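Local coordinates for protein Co-type Nitrile Hydratase beta subunit (Pseudomonas putida, PDB 3QYH) that forms, together with the alpha subunit, a cobalt-type nitrile hydratase, an enzyme that hydrates nitriles to the corresponding amides, at residues K136-L140 / D214-A219; V158-V162 / Y186-F190. Where two conformers were deposited one is given. Numbering follows the deposited sequence.

Both contacts lie in the small antiparallel sheet of the C-terminal part of the chain, which belongs to the SH3 clan. After the helical N-terminal part the chain enters strand 136-139, turns back into 158-168, returns along 183-191, runs out through 206-212 and ends in the short strand 216-218. Contact 2 pairs the second of these strands with the third, closing a loop of 23 residues. Contact 1 joins the first to the last, so its loop of 73 residues encloses contact 2 entirely. The two meet where strands 136-139 and 158-168 adjoin, Val137 O lying 2.8 Å from Gly159 N, a probable hydrogen bond; beyond that neighbour, Val139 CG2 also packs 3.6 Å from Phe190 CZ of strand 183-191.

Contact 1: residues K136-L140 / D214-A219; sequences KVRVL and DYLEPA
Residues 136-139 and 216-218 are antiparallel strands, their axes 4.6 Å apart at closest and their directions 137° apart, a strong twist. Arg138 and Glu217 form a hydrogen-bonded pair, flanked by the non-hydrogen-bonded pairs Val137-Pro218 and Val139-Leu216. Four backbone bonds set the register: Ala219 N to Lys136 O (3.0 Å), Arg138 N to Glu217 O (2.8 Å), Glu217 N to Arg138 O (3.0 Å) and Leu140 N to Tyr215 O (2.9 Å). Pro218, lacking an amide hydrogen, suits its non-hydrogen-bonded position.

Among apolar contacts, Leu216 (mt) brings CD2 to 3.9 Å from Val139 CG2 and CD1 to 4.2 Å from Val137 CG2, branched side chains filling the buried face. Polar ends occupy the more open face: Arg138 NE and Glu217 OE2 stay 4.3 Å apart, beyond a salt bridge, while Arg138 NH1 bonds Gly156 O.

Pairing of the first strand of the sheet with the last, 216-218, which forms one edge, is consistent with an SH3-like fold. Strand 158-168 flanks 136-139 on its other edge, and Leu211 of strand 206-212 packs against Val139 and Leu216.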
loop_
_atom_site.group_PDB
_atom_site.type_symbol
_atom_site.label_atom_id
_atom_site.label_comp_id
_atom_site.label_asym_id
_atom_site.label_seq_id
_atom_site.Cartn_x
_atom_site.Cartn_y
_atom_site.Cartn_z
ATOM N N LYS B 136 8.157 14.347 -21.703
ATOM C CA LYS B 136 6.995 13.546 -22.088
ATOM C C LYS B 136 7.503 12.142 -22.334
ATOM O O LYS B 136 8.496 11.954 -23.020
ATOM C CB LYS B 136 6.332 14.083 -23.361
ATOM C CG LYS B 136 5.869 15.536 -23.272
ATOM C CD LYS B 136 4.757 15.733 -22.241
ATOM C CE LYS B 136 3.460 15.088 -22.673
ATOM N NZ LYS B 136 2.889 15.727 -23.899
ATOM N N VAL B 137 6.833 11.156 -21.751
ATOM C CA VAL B 137 7.246 9.773 -21.914
ATOM C C VAL B 137 6.057 8.902 -22.291
ATOM O O VAL B 137 4.916 9.237 -21.995
ATOM C CB VAL B 137 7.890 9.199 -20.623
ATOM C CG1 VAL B 137 9.249 9.879 -20.324
ATOM C CG2 VAL B 137 6.945 9.343 -19.445
ATOM N N ARG B 138 6.329 7.791 -22.969
ATOM C CA ARG B 138 5.294 6.804 -23.233
ATOM C C ARG B 138 5.647 5.508 -22.515
ATOM O O ARG B 138 6.800 5.085 -22.504
ATOM C CB ARG B 138 5.130 6.556 -24.743
ATOM C CG ARG B 138 3.886 5.734 -25.099
ATOM C CD ARG B 138 3.840 5.366 -26.587
ATOM N NE ARG B 138 3.821 6.546 -27.448
ATOM C CZ ARG B 138 2.719 7.186 -27.818
ATOM N NH1 ARG B 138 1.532 6.770 -27.396
ATOM N NH2 ARG B 138 2.805 8.250 -28.605
ATOM N N VAL B 139 4.651 4.888 -21.901
ATOM C CA VAL B 139 4.848 3.617 -21.218
ATOM C C VAL B 139 4.919 2.515 -22.263
ATOM O O VAL B 139 4.044 2.421 -23.129
ATOM C CB VAL B 139 3.694 3.311 -20.246
ATOM C CG1 VAL B 139 3.914 1.957 -19.550
ATOM C CG2 VAL B 139 3.567 4.459 -19.224
ATOM N N LEU B 140 5.955 1.693 -22.194
ATOM C CA LEU B 140 6.134 0.624 -23.162
ATOM C C LEU B 140 5.002 -0.398 -23.075
ATOM O O LEU B 140 4.505 -0.717 -21.995
ATOM C CB LEU B 140 7.487 -0.068 -22.980
ATOM C CG LEU B 140 8.721 0.815 -23.206
ATOM C CD1 LEU B 140 9.995 0.044 -22.923
ATOM C CD2 LEU B 140 8.734 1.354 -24.629
ATOM N N ASP B 214 13.200 1.875 -17.169
ATOM C CA ASP B 214 13.083 1.062 -18.377
ATOM C C ASP B 214 11.662 0.588 -18.706
ATOM O O ASP B 214 11.488 -0.223 -19.603
ATOM C CB ASP B 214 14.102 -0.093 -18.417
ATOM C CG ASP B 214 13.814 -1.181 -17.402
ATOM O OD1 ASP B 214 12.774 -1.122 -16.707
ATOM O OD2 ASP B 214 14.641 -2.106 -17.291
ATOM N N TYR B 215 10.658 1.103 -17.992
ATOM C CA TYR B 215 9.257 0.903 -18.373
ATOM C C TYR B 215 8.895 1.932 -19.438
ATOM O O TYR B 215 7.815 1.872 -20.033
ATOM C CB TYR B 215 8.324 1.154 -17.186
ATOM C CG TYR B 215 8.237 0.082 -16.116
ATOM C CD1 TYR B 215 9.054 -1.049 -16.134
ATOM C CD2 TYR B 215 7.337 0.232 -15.061
ATOM C CE1 TYR B 215 8.943 -2.029 -15.120
ATOM C CE2 TYR B 215 7.227 -0.716 -14.051
ATOM C CZ TYR B 215 8.021 -1.841 -14.078
ATOM O OH TYR B 215 7.875 -2.748 -13.034
ATOM N N LEU B 216 9.788 2.893 -19.663
ATOM C CA LEU B 216 9.443 4.091 -20.436
ATOM C C LEU B 216 10.300 4.288 -21.683
ATOM O O LEU B 216 11.390 3.720 -21.792
ATOM C CB LEU B 216 9.558 5.340 -19.557
ATOM C CG LEU B 216 8.848 5.310 -18.206
ATOM C CD1 LEU B 216 9.230 6.523 -17.378
ATOM C CD2 LEU B 216 7.328 5.232 -18.388
ATOM N N GLU B 217 9.795 5.111 -22.608
ATOM C CA GLU B 217 10.581 5.607 -23.740
ATOM C C GLU B 217 10.163 7.047 -23.957
ATOM O O GLU B 217 9.074 7.430 -23.538
ATOM C CB GLU B 217 10.287 4.813 -25.012
ATOM C CG GLU B 217 8.918 5.086 -25.599
ATOM C CD GLU B 217 8.630 4.260 -26.861
ATOM O OE1 GLU B 217 9.553 3.611 -27.405
ATOM O OE2 GLU B 217 7.465 4.263 -27.302
ATOM N N PRO B 218 11.027 7.850 -24.618
ATOM C CA PRO B 218 10.678 9.237 -24.945
ATOM C C PRO B 218 9.414 9.258 -25.774
ATOM O O PRO B 218 9.244 8.390 -26.638
ATOM C CB PRO B 218 11.870 9.715 -25.777
ATOM C CG PRO B 218 12.999 8.838 -25.386
ATOM C CD PRO B 218 12.390 7.497 -25.052
ATOM N N ALA B 219 8.516 10.197 -25.508
ATOM C CA ALA B 219 7.260 10.231 -26.240
ATOM C C ALA B 219 7.486 10.670 -27.691
ATOM O O ALA B 219 8.414 11.432 -27.979
ATOM C CB ALA B 219 6.257 11.132 -25.563
ATOM O OXT ALA B 219 6.745 10.276 -28.605
#

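Contact 2: residues V158-V162 / Y186-F190; sequences VGTVV and YTVSF
This is a buried antiparallel strand pair within the C-terminal sheet, joining 158-162 to 186-190, each part of a longer strand. The axes approach to 4.3 Å and their directions differ by 136°. Thr160 and Ser189 make the hydrogen-bonded pair, with Thr160 N to Ser189 O at 2.9 Å and Ser189 N to Thr160 O at 2.8 Å; Val162 N to Thr187 O (2.9 Å) continues the pattern. Between these bonds Val161 faces Val188 as a non-hydrogen-bonded pair, CA to CA 4.4 Å.

Gly159 is extended and lies tightly against the partner strand, its CA 3.1 Å from Ser189 O; a beta carbon here would clash with that oxygen, Val188 CG1 and Phe190 CE2. Such strongly twisted, closely packed strands are consistent with the SH3-like fold of this part of the chain, in which strands 136-139 and 206-212 flank the pair. On the face of Val161 and Val188, both t, beta-branched side chains suit the extended backbone, and Val161 CG1 reaches Tyr186 CD2 at 3.7 Å. Tyr186 (chi1 m) keeps its hydroxyl bonded to Asp213. On the face of Thr160 and Ser189, a water bridges Thr160 OG1 (2.8 Å) and Ser189 O (3.0 Å), donating to the latter.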
loop_
_atom_site.group_PDB
_atom_site.type_symbol
_atom_site.label_atom_id
_atom_site.label_comp_id
_atom_site.label_asym_id
_atom_site.label_seq_id
_atom_site.Cartn_x
_atom_site.Cartn_y
_atom_site.Cartn_z
ATOM N N VAL B 158 0.783 8.105 -22.898
ATOM C CA VAL B 158 1.798 9.162 -22.827
ATOM C C VAL B 158 1.546 10.028 -21.609
ATOM O O VAL B 158 0.430 10.501 -21.388
ATOM C CB VAL B 158 1.771 10.067 -24.100
ATOM C CG1 VAL B 158 2.537 11.369 -23.870
ATOM C CG2 VAL B 158 2.305 9.302 -25.323
ATOM N N GLY B 159 2.590 10.253 -20.822
ATOM C CA GLY B 159 2.450 11.114 -19.655
ATOM C C GLY B 159 3.659 12.019 -19.466
ATOM O O GLY B 159 4.609 11.982 -20.254
ATOM N N THR B 160 3.630 12.816 -18.400
ATOM C CA THR B 160 4.706 13.770 -18.109
ATOM C C THR B 160 5.437 13.379 -16.815
ATOM O O THR B 160 4.807 13.187 -15.774
ATOM C CB THR B 160 4.131 15.190 -17.957
ATOM O OG1 THR B 160 3.305 15.505 -19.094
ATOM C CG2 THR B 160 5.258 16.249 -17.788
ATOM N N VAL B 161 6.754 13.232 -16.886
ATOM C CA VAL B 161 7.542 12.989 -15.681
ATOM C C VAL B 161 7.383 14.204 -14.766
ATOM O O VAL B 161 7.648 15.335 -15.172
ATOM C CB VAL B 161 9.023 12.759 -16.011
ATOM C CG1 VAL B 161 9.853 12.584 -14.713
ATOM C CG2 VAL B 161 9.190 11.537 -16.928
ATOM N N VAL B 162 6.910 13.988 -13.543
ATOM C CA VAL B 162 6.735 15.106 -12.609
ATOM C C VAL B 162 7.641 15.002 -11.366
ATOM O O VAL B 162 7.882 16.005 -10.691
ATOM C CB VAL B 162 5.267 15.299 -12.170
ATOM C CG1 VAL B 162 4.415 15.811 -13.333
ATOM C CG2 VAL B 162 4.669 13.994 -11.592
ATOM N N TYR B 186 10.157 7.158 -11.402
ATOM C CA TYR B 186 9.595 8.489 -11.593
ATOM C C TYR B 186 8.112 8.440 -11.282
ATOM O O TYR B 186 7.454 7.431 -11.550
ATOM C CB TYR B 186 9.747 8.936 -13.053
ATOM C CG TYR B 186 11.140 8.794 -13.649
ATOM C CD1 TYR B 186 11.544 7.615 -14.272
ATOM C CD2 TYR B 186 12.045 9.858 -13.611
ATOM C CE1 TYR B 186 12.813 7.492 -14.815
ATOM C CE2 TYR B 186 13.310 9.745 -14.160
ATOM C CZ TYR B 186 13.690 8.573 -14.759
ATOM O OH TYR B 186 14.939 8.438 -15.305
ATOM N N THR B 187 7.565 9.519 -10.740
ATOM C CA THR B 187 6.116 9.705 -10.837
ATOM C C THR B 187 5.778 10.315 -12.196
ATOM O O THR B 187 6.353 11.340 -12.588
ATOM C CB THR B 187 5.536 10.604 -9.736
ATOM O OG1 THR B 187 5.787 10.012 -8.461
ATOM C CG2 THR B 187 4.007 10.741 -9.914
ATOM N N VAL B 188 4.858 9.675 -12.913
ATOM C CA VAL B 188 4.466 10.140 -14.234
ATOM C C VAL B 188 3.009 10.540 -14.193
ATOM O O VAL B 188 2.189 9.790 -13.678
ATOM C CB VAL B 188 4.649 9.050 -15.284
ATOM C CG1 VAL B 188 4.139 9.535 -16.652
ATOM C CG2 VAL B 188 6.109 8.611 -15.360
ATOM N N SER B 189 2.681 11.715 -14.738
ATOM C CA SER B 189 1.317 12.234 -14.681
ATOM C C SER B 189 0.609 12.026 -16.036
ATOM O O SER B 189 1.141 12.369 -17.085
ATOM C CB SER B 189 1.326 13.722 -14.303
ATOM O OG SER B 189 0.035 14.270 -14.308
ATOM N N PHE B 190 -0.592 11.462 -15.987
ATOM C CA PHE B 190 -1.398 11.186 -17.178
ATOM C C PHE B 190 -2.695 11.951 -17.052
ATOM O O PHE B 190 -3.279 11.992 -15.981
ATOM C CB PHE B 190 -1.748 9.691 -17.258
ATOM C CG PHE B 190 -0.559 8.788 -17.379
ATOM C CD1 PHE B 190 0.013 8.224 -16.249
ATOM C CD2 PHE B 190 -0.030 8.467 -18.621
ATOM C CE1 PHE B 190 1.114 7.374 -16.346
ATOM C CE2 PHE B 190 1.086 7.629 -18.732
ATOM C CZ PHE B 190 1.646 7.069 -17.597
HETATM O O HOH W 1 0.614 14.716 -18.958
#